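Local coordinates for protein GlcNAc Inducible Gene 2, GIG2 (Candida albicans, PDB 6AKZ) that binds an Fe(III) ion through two histidines and an aspartate and is probably an oxygenase of the DUF1479 family, built on a cupin fold, at residues I94-I99 against V341-F346; A261-K266 against N364-V369; C64-I69 against K146-A151; E138-P143 against Q171-D176. All coordinates share one frame; numbering follows the deposited sequence.

Contact 1. Residues I94-I99 against V341-F346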
loop_
_atom_site.group_PDB
_atom_site.type_symbol
_atom_site.label_atom_id
_atom_site.label_comp_id
_atom_site.label_asym_id
_atom_site.label_seq_id
_atom_site.Cartn_x
_atom_site.Cartn_y
_atom_site.Cartn_z
ATOM N N ILE A 94 4.215 -19.628 7.093
ATOM C CA ILE A 94 4.152 -20.814 6.227
ATOM C C ILE A 94 5.405 -21.646 6.453
ATOM O O ILE A 94 6.503 -21.098 6.510
ATOM C CB ILE A 94 4.078 -20.437 4.741
ATOM C CG1 ILE A 94 2.942 -19.466 4.419
ATOM C CG2 ILE A 94 3.961 -21.688 3.843
ATOM C CD1 ILE A 94 1.599 -19.994 4.666
ATOM N N ASP A 95 5.219 -22.967 6.579
ATOM C CA ASP A 95 6.365 -23.913 6.646
ATOM C C ASP A 95 7.323 -23.767 5.484
ATOM O O ASP A 95 6.905 -23.651 4.339
ATOM C CB ASP A 95 5.868 -25.380 6.641
ATOM C CG ASP A 95 5.139 -25.762 7.892
ATOM O OD1 ASP A 95 5.534 -25.307 9.004
ATOM O OD2 ASP A 95 4.148 -26.538 7.793
ATOM N N VAL A 96 8.605 -23.984 5.750
ATOM C CA VAL A 96 9.628 -23.888 4.730
ATOM C C VAL A 96 9.418 -24.905 3.641
ATOM O O VAL A 96 9.618 -24.617 2.460
ATOM C CB VAL A 96 11.034 -24.059 5.332
ATOM C CG1 VAL A 96 12.090 -24.242 4.248
ATOM C CG2 VAL A 96 11.357 -22.882 6.255
ATOM N N ASP A 97 9.006 -26.112 3.976
ATOM C CA ASP A 97 8.831 -27.071 2.905
ATOM C C ASP A 97 7.769 -26.670 1.895
ATOM O O ASP A 97 7.894 -26.902 0.675
ATOM C CB ASP A 97 8.530 -28.476 3.469
ATOM C CG ASP A 97 9.783 -29.146 4.078
ATOM O OD1 ASP A 97 10.951 -28.746 3.792
ATOM O OD2 ASP A 97 9.580 -30.073 4.882
ATOM N N ARG A 98 6.686 -26.113 2.396
ATOM C CA ARG A 98 5.645 -25.601 1.535
ATOM C C ARG A 98 6.060 -24.426 0.654
ATOM O O ARG A 98 5.727 -24.307 -0.538
ATOM C CB ARG A 98 4.472 -25.187 2.431
ATOM C CG ARG A 98 3.286 -24.643 1.682
ATOM C CD ARG A 98 2.799 -25.456 0.525
ATOM N NE ARG A 98 2.379 -26.783 0.950
ATOM C CZ ARG A 98 1.928 -27.735 0.115
ATOM N NH1 ARG A 98 1.853 -27.515 -1.193
ATOM N NH2 ARG A 98 1.542 -28.930 0.598
ATOM N N ILE A 99 6.817 -23.545 1.237
ATOM C CA ILE A 99 7.429 -22.450 0.500
ATOM C C ILE A 99 8.303 -22.913 -0.641
ATOM O O ILE A 99 8.231 -22.378 -1.756
ATOM C CB ILE A 99 8.252 -21.527 1.428
ATOM C CG1 ILE A 99 7.358 -20.789 2.361
ATOM C CG2 ILE A 99 9.117 -20.556 0.630
ATOM C CD1 ILE A 99 6.480 -19.724 1.773
ATOM N N VAL A 341 15.201 -11.726 6.459
ATOM C CA VAL A 341 13.964 -12.359 6.002
ATOM C C VAL A 341 14.197 -13.863 5.921
ATOM O O VAL A 341 15.191 -14.297 5.303
ATOM C CB VAL A 341 13.625 -11.833 4.586
ATOM C CG1 VAL A 341 12.470 -12.563 3.965
ATOM C CG2 VAL A 341 13.337 -10.356 4.673
ATOM N N LYS A 342 13.274 -14.621 6.506
ATOM C CA LYS A 342 13.228 -16.069 6.403
ATOM C C LYS A 342 12.022 -16.523 5.507
ATOM O O LYS A 342 10.943 -15.954 5.520
ATOM C CB LYS A 342 13.168 -16.678 7.806
ATOM C CG LYS A 342 14.340 -16.267 8.715
ATOM C CD LYS A 342 15.636 -16.853 8.206
ATOM C CE LYS A 342 16.793 -16.720 9.253
ATOM N NZ LYS A 342 17.708 -15.573 8.914
ATOM N N LYS A 343 12.219 -17.586 4.773
ATOM C CA LYS A 343 11.095 -18.279 4.009
ATOM C C LYS A 343 9.844 -18.427 4.859
ATOM O O LYS A 343 9.935 -18.799 6.015
ATOM C CB LYS A 343 11.535 -19.696 3.595
ATOM C CG LYS A 343 12.588 -19.691 2.570
ATOM C CD LYS A 343 13.062 -21.114 2.284
ATOM C CE LYS A 343 14.108 -21.062 1.183
ATOM N NZ LYS A 343 14.600 -22.430 0.836
ATOM N N GLY A 344 8.717 -18.017 4.333
ATOM C CA GLY A 344 7.474 -18.153 5.058
ATOM C C GLY A 344 7.127 -17.087 6.052
ATOM O O GLY A 344 6.064 -17.227 6.723
ATOM N N SER A 345 7.926 -16.016 6.106
ATOM C CA SER A 345 7.539 -14.782 6.770
ATOM C C SER A 345 6.727 -13.937 5.809
ATOM O O SER A 345 6.811 -14.072 4.609
ATOM C CB SER A 345 8.743 -13.934 7.186
ATOM O OG SER A 345 9.466 -14.671 8.157
ATOM N N PHE A 346 5.896 -13.094 6.395
ATOM C CA PHE A 346 5.074 -12.138 5.660
ATOM C C PHE A 346 5.463 -10.762 6.131
ATOM O O PHE A 346 5.534 -10.543 7.350
ATOM C CB PHE A 346 3.598 -12.414 5.795
ATOM C CG PHE A 346 2.791 -11.896 4.674
ATOM C CD1 PHE A 346 2.438 -10.549 4.626
ATOM C CD2 PHE A 346 2.453 -12.687 3.604
ATOM C CE1 PHE A 346 1.765 -10.059 3.568
ATOM C CE2 PHE A 346 1.749 -12.181 2.542
ATOM C CZ PHE A 346 1.427 -10.890 2.502
#
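The flat groups at this contact are two successive peptide units, and I99 lies over one face of the first, the K343-G344 amide. Its CG1 stands 3.7 Å from G344 N, with I99 CD1 3.8 Å from G344 CA. At the edge of the next unit, I94 N sits in the carbonyl plane of G344 and donates to a lone pair of G344 O at 3.1 Å, with a C=O...N angle of 131°. The glycine answers through a CA-H...O contact, G344 CA lying 3.4 Å from I94 O, so the two residues hold each other in both directions. G344 takes a positive phi of 84°, and having no side chain it allows this close approach.

K343 packs on the other branch of I99 and on V96. Its CB is 3.9 Å from I99 CG2, and farther out K343 CD meets V96 CG1 at 3.8 Å, the two side chains crossing at about a right angle. The extended chain carries the ammonium on to a salt bridge with D100, one helical residue beyond. K342-S345 form a type II beta turn with G344 at its third position, and the arrangement seats the first turn of helix 96-112 on this turn, which leads into strand 346-350 of the main sheet of this cupin-clan protein.

Contact 2. Residues A261-K266 against N364-V369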
loop_
_atom_site.group_PDB
_atom_site.type_symbol
_atom_site.label_atom_id
_atom_site.label_comp_id
_atom_site.label_asym_id
_atom_site.label_seq_id
_atom_site.Cartn_x
_atom_site.Cartn_y
_atom_site.Cartn_z
ATOM N N ALA A 261 7.578 -14.116 1.848
ATOM C CA ALA A 261 8.975 -14.499 1.566
ATOM C C ALA A 261 9.126 -15.926 1.032
ATOM O O ALA A 261 8.723 -16.881 1.690
ATOM C CB ALA A 261 9.843 -14.344 2.834
ATOM N N LEU A 262 9.705 -16.058 -0.158
ATOM C CA LEU A 262 9.945 -17.366 -0.812
ATOM C C LEU A 262 11.441 -17.730 -0.700
ATOM O O LEU A 262 11.870 -18.789 -1.198
ATOM C CB LEU A 262 9.573 -17.255 -2.281
ATOM C CG LEU A 262 8.118 -16.868 -2.585
ATOM C CD1 LEU A 262 7.942 -16.771 -4.106
ATOM C CD2 LEU A 262 7.185 -17.837 -1.909
ATOM N N SER A 263 12.202 -16.903 0.001
ATOM C CA SER A 263 13.652 -17.101 0.123
ATOM C C SER A 263 14.147 -16.556 1.479
ATOM O O SER A 263 13.442 -15.762 2.133
ATOM C CB SER A 263 14.359 -16.407 -1.026
ATOM O OG SER A 263 14.104 -15.015 -1.043
ATOM N N ASN A 264 15.333 -17.000 1.889
ATOM C CA ASN A 264 16.019 -16.427 3.038
ATOM C C ASN A 264 16.989 -15.378 2.537
ATOM O O ASN A 264 17.883 -15.744 1.725
ATOM C CB ASN A 264 16.852 -17.477 3.766
ATOM C CG ASN A 264 16.039 -18.618 4.282
ATOM O OD1 ASN A 264 14.954 -18.469 4.909
ATOM N ND2 ASN A 264 16.524 -19.823 3.968
ATOM N N ASN A 265 16.891 -14.110 3.001
ATOM C CA ASN A 265 17.843 -13.032 2.596
ATOM C C ASN A 265 18.101 -12.113 3.766
ATOM O O ASN A 265 17.155 -11.728 4.444
ATOM C CB ASN A 265 17.297 -12.193 1.463
ATOM C CG ASN A 265 16.800 -13.046 0.313
ATOM O OD1 ASN A 265 15.602 -13.455 0.318
ATOM N ND2 ASN A 265 17.701 -13.466 -0.595
ATOM N N LYS A 266 19.346 -11.817 4.046
ATOM C CA LYS A 266 19.688 -11.034 5.271
ATOM C C LYS A 266 19.453 -9.553 4.924
ATOM O O LYS A 266 19.235 -9.289 3.795
ATOM C CB LYS A 266 21.130 -11.199 5.626
ATOM C CG LYS A 266 21.392 -12.566 6.215
ATOM C CD LYS A 266 22.881 -12.726 6.495
ATOM C CE LYS A 266 23.267 -14.153 6.767
ATOM N NZ LYS A 266 23.502 -14.835 5.450
ATOM N N ASN A 364 23.682 -14.372 -1.038
ATOM C CA ASN A 364 24.107 -15.715 -1.492
ATOM C C ASN A 364 23.101 -16.481 -2.367
ATOM O O ASN A 364 23.399 -17.578 -2.775
ATOM C CB ASN A 364 24.543 -16.634 -0.338
ATOM C CG ASN A 364 23.582 -16.635 0.837
ATOM O OD1 ASN A 364 22.536 -15.962 0.828
ATOM N ND2 ASN A 364 23.941 -17.399 1.872
ATOM N N GLY A 365 21.921 -15.922 -2.634
ATOM C CA GLY A 365 20.941 -16.612 -3.462
ATOM C C GLY A 365 19.858 -15.651 -3.830
ATOM O O GLY A 365 19.868 -14.479 -3.469
ATOM N N HIS A 366 18.880 -16.160 -4.557
ATOM C CA HIS A 366 17.758 -15.366 -5.023
ATOM C C HIS A 366 16.989 -14.767 -3.814
ATOM O O HIS A 366 16.947 -15.342 -2.727
ATOM C CB HIS A 366 16.813 -16.223 -5.956
ATOM C CG HIS A 366 16.165 -17.352 -5.237
ATOM N ND1 HIS A 366 14.916 -17.231 -4.642
ATOM C CD2 HIS A 366 16.577 -18.624 -4.973
ATOM C CE1 HIS A 366 14.590 -18.375 -4.074
ATOM N NE2 HIS A 366 15.605 -19.206 -4.203
ATOM N N SER A 367 16.525 -13.538 -4.039
ATOM C CA SER A 367 15.648 -12.817 -3.146
ATOM C C SER A 367 14.268 -12.770 -3.909
ATOM O O SER A 367 14.076 -12.038 -4.878
ATOM C CB SER A 367 16.164 -11.442 -2.895
ATOM O OG SER A 367 15.207 -10.729 -2.220
ATOM N N SER A 368 13.344 -13.588 -3.430
ATOM C CA SER A 368 12.074 -13.829 -4.114
ATOM C C SER A 368 10.909 -13.685 -3.142
ATOM O O SER A 368 10.972 -14.128 -1.986
ATOM C CB SER A 368 12.065 -15.193 -4.656
ATOM O OG SER A 368 13.204 -15.403 -5.514
ATOM N N VAL A 369 9.890 -13.004 -3.663
ATOM C CA VAL A 369 8.691 -12.757 -2.919
ATOM C C VAL A 369 7.463 -12.882 -3.791
ATOM O O VAL A 369 7.494 -12.741 -5.022
ATOM C CB VAL A 369 8.691 -11.413 -2.171
ATOM C CG1 VAL A 369 9.902 -11.270 -1.284
ATOM C CG2 VAL A 369 8.542 -10.218 -3.108
HETATM O O HOH W 1 12.186 -13.320 0.518
HETATM O O HOH W 2 19.848 -16.277 0.060
HETATM O O HOH W 3 20.629 -13.437 -0.146
HETATM O O HOH W 4 21.461 -14.982 3.136
#
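S263 and N265 form the tight half of the contact, reaching from the chain after A261 to the start of strand 367-371. S263 OG accepts S368 N at 2.9 Å in a nearly straight bond (172°) and gives its own proton to a lone pair of N265 OD1, 2.6 Å away. That bond helps to orient the N265 amide, whose ND2 donates to H366 O at 2.9 Å; the oxygen lies in the amide plane, yet ND2 stands above the carbonyl plane of H366. S263 CB also presses against the imidazole, 3.6 Å from H366 CE1, and H366 ND1 and S368 OG are hydrogen-bonded at 2.7 Å.

The far end is loose and wet. K266 NZ and N364 OD1 share a water, which accepts from the ammonium at 3.1 Å and donates to the amide oxygen at 2.7 Å. A second water bridges N264 O and N364 OD1, and a third accepts from N265 ND2 with a weak reach to N364 OD1.

A261 and V369 close the inner end as an antiparallel non-hydrogen-bonded pair. After the L262 N to S368 O bond, side chains take over from backbone pairing, at the end of the antiparallel pairing of strands 256-261 and 367-371 in the main, cupin-type sheet.

Contact 3. Residues C64-I69 against K146-A151; sequences CDFIDI and KAIFKA
F66 turns the rim of its ring, and neither face, to the helix: I148 CG2 lies in the plane of the ring, 3.6 Å from F66 CE1 and 3.7 Å from F66 CD1. The isoleucine does this from a less common helical rotamer, with CG1 between the backbone N and the carbonyl carbon (chi1 65°) and CG2 anti to the carbonyl carbon. Its side chain crosses that of F66 at about a right angle. Farther along the same rim, F66 CZ approaches A147 CB at 4.2 Å.

I69 takes the other part of the helix surface. Its CD1 reaches I148 CG2 at 4.2 Å, so that one methyl touches both F66 and I69, while I69 CG2 touches A151 CB at 4.1 Å. A147 and A151 lie one helical turn apart and present their CB atoms to F66 and I69 respectively. No hydrogen bond crosses; the contact is purely apolar. It joins helix 143-153 to the 3-10 turn, and the residue after it, that follow strand 63-65, an edge strand of the seven-stranded mixed sheet.

That turn is held by its own aspartates. D65 OD2 accepts I67 N at 3.0 Å through its anti lone pair, an Asx turn, and D68 OD2 takes D65 N from above the carboxylate plane. On the sheet side, I148 also packs on F346 and F348 of strand 346-350.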
loop_
_atom_site.group_PDB
_atom_site.type_symbol
_atom_site.label_atom_id
_atom_site.label_comp_id
_atom_site.label_asym_id
_atom_site.label_seq_id
_atom_site.Cartn_x
_atom_site.Cartn_y
_atom_site.Cartn_z
ATOM N N CYS A 64 7.093 -10.172 14.837
ATOM C CA CYS A 64 6.510 -11.124 15.744
ATOM C C CYS A 64 6.330 -12.456 15.086
ATOM O O CYS A 64 6.495 -12.556 13.901
ATOM C CB CYS A 64 5.219 -10.630 16.333
ATOM S SG CYS A 64 3.821 -10.660 15.214
ATOM N N ASP A 65 6.036 -13.476 15.878
ATOM C CA ASP A 65 5.796 -14.810 15.374
ATOM C C ASP A 65 4.324 -15.086 15.119
ATOM O O ASP A 65 3.506 -14.621 15.837
ATOM C CB ASP A 65 6.310 -15.902 16.286
ATOM C CG ASP A 65 6.514 -17.212 15.546
ATOM O OD1 ASP A 65 7.690 -17.455 15.275
ATOM O OD2 ASP A 65 5.554 -17.984 15.242
ATOM N N PHE A 66 4.058 -15.871 14.082
ATOM C CA PHE A 66 2.707 -16.170 13.734
ATOM C C PHE A 66 1.966 -16.711 14.974
ATOM O O PHE A 66 0.834 -16.393 15.179
ATOM C CB PHE A 66 2.672 -17.199 12.605
ATOM C CG PHE A 66 1.309 -17.589 12.217
ATOM C CD1 PHE A 66 0.510 -16.690 11.627
ATOM C CD2 PHE A 66 0.804 -18.827 12.516
ATOM C CE1 PHE A 66 -0.745 -16.986 11.295
ATOM C CE2 PHE A 66 -0.481 -19.134 12.186
ATOM C CZ PHE A 66 -1.256 -18.209 11.568
ATOM N N ILE A 67 2.635 -17.507 15.778
ATOM C CA ILE A 67 1.988 -18.079 16.963
ATOM C C ILE A 67 1.558 -17.074 18.031
ATOM O O ILE A 67 0.701 -17.350 18.786
ATOM C CB ILE A 67 2.736 -19.255 17.559
ATOM C CG1 ILE A 67 3.862 -18.805 18.423
ATOM C CG2 ILE A 67 3.251 -20.140 16.491
ATOM C CD1 ILE A 67 4.519 -19.997 19.048
ATOM N N ASP A 68 2.199 -15.924 18.080
ATOM C CA ASP A 68 1.819 -14.817 18.970
ATOM C C ASP A 68 0.386 -14.242 18.596
ATOM O O ASP A 68 -0.207 -13.512 19.378
ATOM C CB ASP A 68 2.855 -13.643 18.923
ATOM C CG ASP A 68 4.344 -14.034 19.267
ATOM O OD1 ASP A 68 4.551 -15.032 20.003
ATOM O OD2 ASP A 68 5.337 -13.278 18.833
ATOM N N ILE A 69 -0.124 -14.506 17.410
ATOM C CA ILE A 69 -1.411 -13.975 16.996
ATOM C C ILE A 69 -2.493 -14.897 17.514
ATOM O O ILE A 69 -2.592 -16.056 17.063
ATOM C CB ILE A 69 -1.499 -13.822 15.494
ATOM C CG1 ILE A 69 -0.464 -12.756 15.078
ATOM C CG2 ILE A 69 -2.927 -13.483 15.047
ATOM C CD1 ILE A 69 -0.231 -12.682 13.591
ATOM N N LYS A 146 -4.928 -16.179 5.461
ATOM C CA LYS A 146 -6.196 -15.532 5.783
ATOM C C LYS A 146 -6.167 -14.945 7.217
ATOM O O LYS A 146 -6.710 -13.879 7.479
ATOM C CB LYS A 146 -7.347 -16.522 5.680
ATOM C CG LYS A 146 -7.587 -16.942 4.204
ATOM C CD LYS A 146 -8.844 -17.840 4.131
ATOM C CE LYS A 146 -9.276 -18.043 2.706
ATOM N NZ LYS A 146 -10.550 -18.783 2.554
ATOM N N ALA A 147 -5.595 -15.695 8.122
ATOM C CA ALA A 147 -5.502 -15.315 9.527
ATOM C C ALA A 147 -4.755 -14.009 9.708
ATOM O O ALA A 147 -5.220 -13.106 10.429
ATOM C CB ALA A 147 -4.859 -16.419 10.370
ATOM N N ILE A 148 -3.608 -13.864 9.078
ATOM C CA ILE A 148 -2.845 -12.622 9.282
ATOM C C ILE A 148 -3.533 -11.435 8.664
ATOM O O ILE A 148 -3.499 -10.352 9.227
ATOM C CB ILE A 148 -1.361 -12.663 8.837
ATOM C CG1 ILE A 148 -1.250 -12.834 7.346
ATOM C CG2 ILE A 148 -0.619 -13.789 9.603
ATOM C CD1 ILE A 148 0.193 -12.839 6.837
ATOM N N PHE A 149 -4.204 -11.610 7.546
ATOM C CA PHE A 149 -5.013 -10.506 7.010
ATOM C C PHE A 149 -6.166 -10.134 7.937
ATOM O O PHE A 149 -6.451 -8.951 8.090
ATOM C CB PHE A 149 -5.450 -10.820 5.580
ATOM C CG PHE A 149 -4.370 -10.547 4.581
ATOM C CD1 PHE A 149 -3.396 -11.489 4.307
ATOM C CD2 PHE A 149 -4.279 -9.292 3.974
ATOM C CE1 PHE A 149 -2.348 -11.226 3.395
ATOM C CE2 PHE A 149 -3.252 -9.005 3.031
ATOM C CZ PHE A 149 -2.275 -9.953 2.764
ATOM N N LYS A 150 -6.823 -11.122 8.558
ATOM C CA LYS A 150 -7.874 -10.835 9.517
ATOM C C LYS A 150 -7.294 -10.007 10.650
ATOM O O LYS A 150 -7.867 -9.010 11.056
ATOM C CB LYS A 150 -8.522 -12.087 10.101
ATOM C CG LYS A 150 -9.462 -12.834 9.211
ATOM C CD LYS A 150 -9.929 -14.122 9.917
ATOM C CE LYS A 150 -10.210 -15.322 8.988
ATOM N NZ LYS A 150 -9.356 -16.539 9.279
ATOM N N ALA A 151 -6.121 -10.366 11.127
ATOM C CA ALA A 151 -5.522 -9.669 12.285
ATOM C C ALA A 151 -5.135 -8.219 11.896
ATOM O O ALA A 151 -5.409 -7.281 12.613
ATOM C CB ALA A 151 -4.315 -10.407 12.753
#

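Contact 4. Residues E138-P143 against Q171-D176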
loop_
_atom_site.group_PDB
_atom_site.type_symbol
_atom_site.label_atom_id
_atom_site.label_comp_id
_atom_site.label_asym_id
_atom_site.label_seq_id
_atom_site.Cartn_x
_atom_site.Cartn_y
_atom_site.Cartn_z
ATOM N N GLU A 138 -2.983 -20.808 -4.021
ATOM C CA GLU A 138 -2.842 -21.484 -2.767
ATOM C C GLU A 138 -2.277 -20.627 -1.635
ATOM O O GLU A 138 -2.630 -20.804 -0.482
ATOM C CB GLU A 138 -1.983 -22.761 -2.881
ATOM C CG GLU A 138 -2.650 -23.858 -3.737
ATOM C CD GLU A 138 -1.816 -25.136 -3.763
ATOM O OE1 GLU A 138 -0.612 -25.091 -3.368
ATOM O OE2 GLU A 138 -2.388 -26.184 -4.168
ATOM N N ALA A 139 -1.319 -19.781 -1.968
ATOM C CA ALA A 139 -0.685 -18.892 -0.974
ATOM C C ALA A 139 -1.685 -17.866 -0.417
ATOM O O ALA A 139 -1.821 -17.636 0.810
ATOM C CB ALA A 139 0.546 -18.172 -1.606
ATOM N N ARG A 140 -2.385 -17.260 -1.318
ATOM C CA ARG A 140 -3.341 -16.237 -0.976
ATOM C C ARG A 140 -4.407 -16.767 -0.034
ATOM O O ARG A 140 -4.847 -16.086 0.836
ATOM C CB ARG A 140 -3.980 -15.673 -2.246
ATOM C CG ARG A 140 -3.040 -14.815 -3.075
ATOM C CD ARG A 140 -3.691 -14.221 -4.314
ATOM N NE ARG A 140 -2.785 -13.551 -5.242
ATOM C CZ ARG A 140 -2.663 -13.813 -6.542
ATOM N NH1 ARG A 140 -3.390 -14.715 -7.109
ATOM N NH2 ARG A 140 -1.826 -13.148 -7.270
ATOM N N PHE A 141 -4.799 -17.988 -0.218
ATOM C CA PHE A 141 -5.834 -18.550 0.580
ATOM C C PHE A 141 -5.424 -19.560 1.621
ATOM O O PHE A 141 -6.281 -20.177 2.242
ATOM C CB PHE A 141 -6.944 -19.021 -0.308
ATOM C CG PHE A 141 -7.495 -17.941 -1.157
ATOM C CD1 PHE A 141 -8.035 -16.807 -0.595
ATOM C CD2 PHE A 141 -7.496 -18.089 -2.502
ATOM C CE1 PHE A 141 -8.574 -15.812 -1.383
ATOM C CE2 PHE A 141 -8.012 -17.088 -3.314
ATOM C CZ PHE A 141 -8.560 -15.971 -2.742
ATOM N N HIS A 142 -4.131 -19.698 1.895
ATOM C CA HIS A 142 -3.705 -20.529 2.954
ATOM C C HIS A 142 -4.306 -20.037 4.275
ATOM O O HIS A 142 -4.366 -18.830 4.503
ATOM C CB HIS A 142 -2.181 -20.523 3.032
ATOM C CG HIS A 142 -1.600 -21.490 3.998
ATOM N ND1 HIS A 142 -1.585 -21.297 5.365
ATOM C CD2 HIS A 142 -0.948 -22.669 3.781
ATOM C CE1 HIS A 142 -0.952 -22.309 5.949
ATOM N NE2 HIS A 142 -0.563 -23.154 5.007
ATOM N N PRO A 143 -4.771 -20.946 5.131
ATOM C CA PRO A 143 -5.441 -20.521 6.382
ATOM C C PRO A 143 -4.614 -19.561 7.237
ATOM O O PRO A 143 -5.168 -18.639 7.874
ATOM C CB PRO A 143 -5.634 -21.871 7.164
ATOM C CG PRO A 143 -5.501 -22.909 6.140
ATOM C CD PRO A 143 -4.511 -22.410 5.156
ATOM N N GLN A 171 -11.472 -9.628 2.813
ATOM C CA GLN A 171 -10.290 -9.447 1.970
ATOM C C GLN A 171 -10.631 -9.744 0.528
ATOM O O GLN A 171 -11.136 -10.790 0.249
ATOM C CB GLN A 171 -9.193 -10.391 2.450
ATOM C CG GLN A 171 -7.972 -10.529 1.602
ATOM C CD GLN A 171 -7.123 -9.274 1.473
ATOM O OE1 GLN A 171 -7.350 -8.227 2.121
ATOM N NE2 GLN A 171 -6.062 -9.417 0.727
ATOM N N LEU A 172 -10.324 -8.849 -0.359
ATOM C CA LEU A 172 -10.397 -9.090 -1.825
ATOM C C LEU A 172 -8.985 -9.361 -2.345
ATOM O O LEU A 172 -7.984 -8.867 -1.826
ATOM C CB LEU A 172 -10.933 -7.869 -2.563
ATOM C CG LEU A 172 -12.327 -7.443 -2.139
ATOM C CD1 LEU A 172 -12.805 -6.329 -3.018
ATOM C CD2 LEU A 172 -13.315 -8.605 -2.066
ATOM N N VAL A 173 -8.928 -10.072 -3.455
ATOM C CA VAL A 173 -7.711 -10.245 -4.176
ATOM C C VAL A 173 -7.533 -9.179 -5.255
ATOM O O VAL A 173 -8.321 -9.083 -6.259
ATOM C CB VAL A 173 -7.587 -11.641 -4.796
ATOM C CG1 VAL A 173 -6.347 -11.771 -5.732
ATOM C CG2 VAL A 173 -7.584 -12.730 -3.706
ATOM N N TYR A 174 -6.433 -8.449 -5.084
ATOM C CA TYR A 174 -5.851 -7.652 -6.160
ATOM C C TYR A 174 -4.724 -8.517 -6.732
ATOM O O TYR A 174 -3.782 -8.819 -6.035
ATOM C CB TYR A 174 -5.363 -6.322 -5.643
ATOM C CG TYR A 174 -4.548 -5.558 -6.626
ATOM C CD1 TYR A 174 -5.148 -4.943 -7.732
ATOM C CD2 TYR A 174 -3.185 -5.453 -6.473
ATOM C CE1 TYR A 174 -4.397 -4.200 -8.647
ATOM C CE2 TYR A 174 -2.411 -4.712 -7.401
ATOM C CZ TYR A 174 -3.013 -4.097 -8.470
ATOM O OH TYR A 174 -2.245 -3.389 -9.368
ATOM N N GLY A 175 -4.838 -8.892 -8.014
ATOM C CA GLY A 175 -3.795 -9.737 -8.637
ATOM C C GLY A 175 -2.494 -9.002 -8.734
ATOM O O GLY A 175 -2.430 -7.871 -9.228
ATOM N N ASP A 176 -1.431 -9.621 -8.249
ATOM C CA ASP A 176 -0.114 -9.046 -8.353
ATOM C C ASP A 176 0.884 -10.125 -8.692
ATOM O O ASP A 176 0.568 -11.338 -8.689
ATOM C CB ASP A 176 0.257 -8.300 -7.063
ATOM C CG ASP A 176 1.119 -7.052 -7.295
ATOM O OD1 ASP A 176 1.754 -6.921 -8.316
ATOM O OD2 ASP A 176 1.198 -6.186 -6.402
HETATM O O HOH W 5 -1.555 -10.885 -5.207
#
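R140 NE makes the shortest clear polar bond here, giving its proton to a water 2.9 Å away that in turn donates to Y174 O at 3.1 Å. The water thus joins the last turn of helix 134-140 to the backbone of 171-176. The arginine reaches it with a chain extended from CG to NE, and its guanidinium is turned so that D176 O lies in its plane at the edge, 3.3 Å from R140 NH2. That nitrogen is hydrogen-bonded to F131 O, so the charged end is held by main-chain oxygen and water.

V173 supplies the apolar half, standing across the arginine chain at about a right angle. Its CG1 lies over one face of the guanidinium, 3.9 Å from R140 CD and 4.0 Å from R140 NE. The 171-176 chain is the connection that enters strand 178-181 of the cupin-type sheet, and the side chain of D176 lies about 9 Å from the bound iron.

The second methyl, V173 CG2, points to F141 instead, 3.5 Å from F141 CZ. R140 CB rests over the centre of the F141 ring, 4.2 Å above its plane, and the same phenyl group also touches S428 and S431 of helix 426-431.

All four contacts are largely buried, though contact 2 runs out into solvent at N364 and K266 and contact 1 has an exposed V96. Contacts 1 and 2 adjoin through backbone bonds from A261 and N265 to the 341-346 segment; contact 2 is dominated by polar bonds, while contact 1 combines one backbone bond with apolar packing. Contact 3 is wholly apolar and lies just after an edge strand of the sheet; it meets contact 1 where F346 packs on I148 and F149. Contact 4, part apolar and part water-mediated, uses the helix preceding the one in contact 3 and touches it through F141 and Q171. H142 packs on I94, tying contact 4 to contact 1. Contacts 2 and 4 approach the iron most nearly, yet do not touch each other.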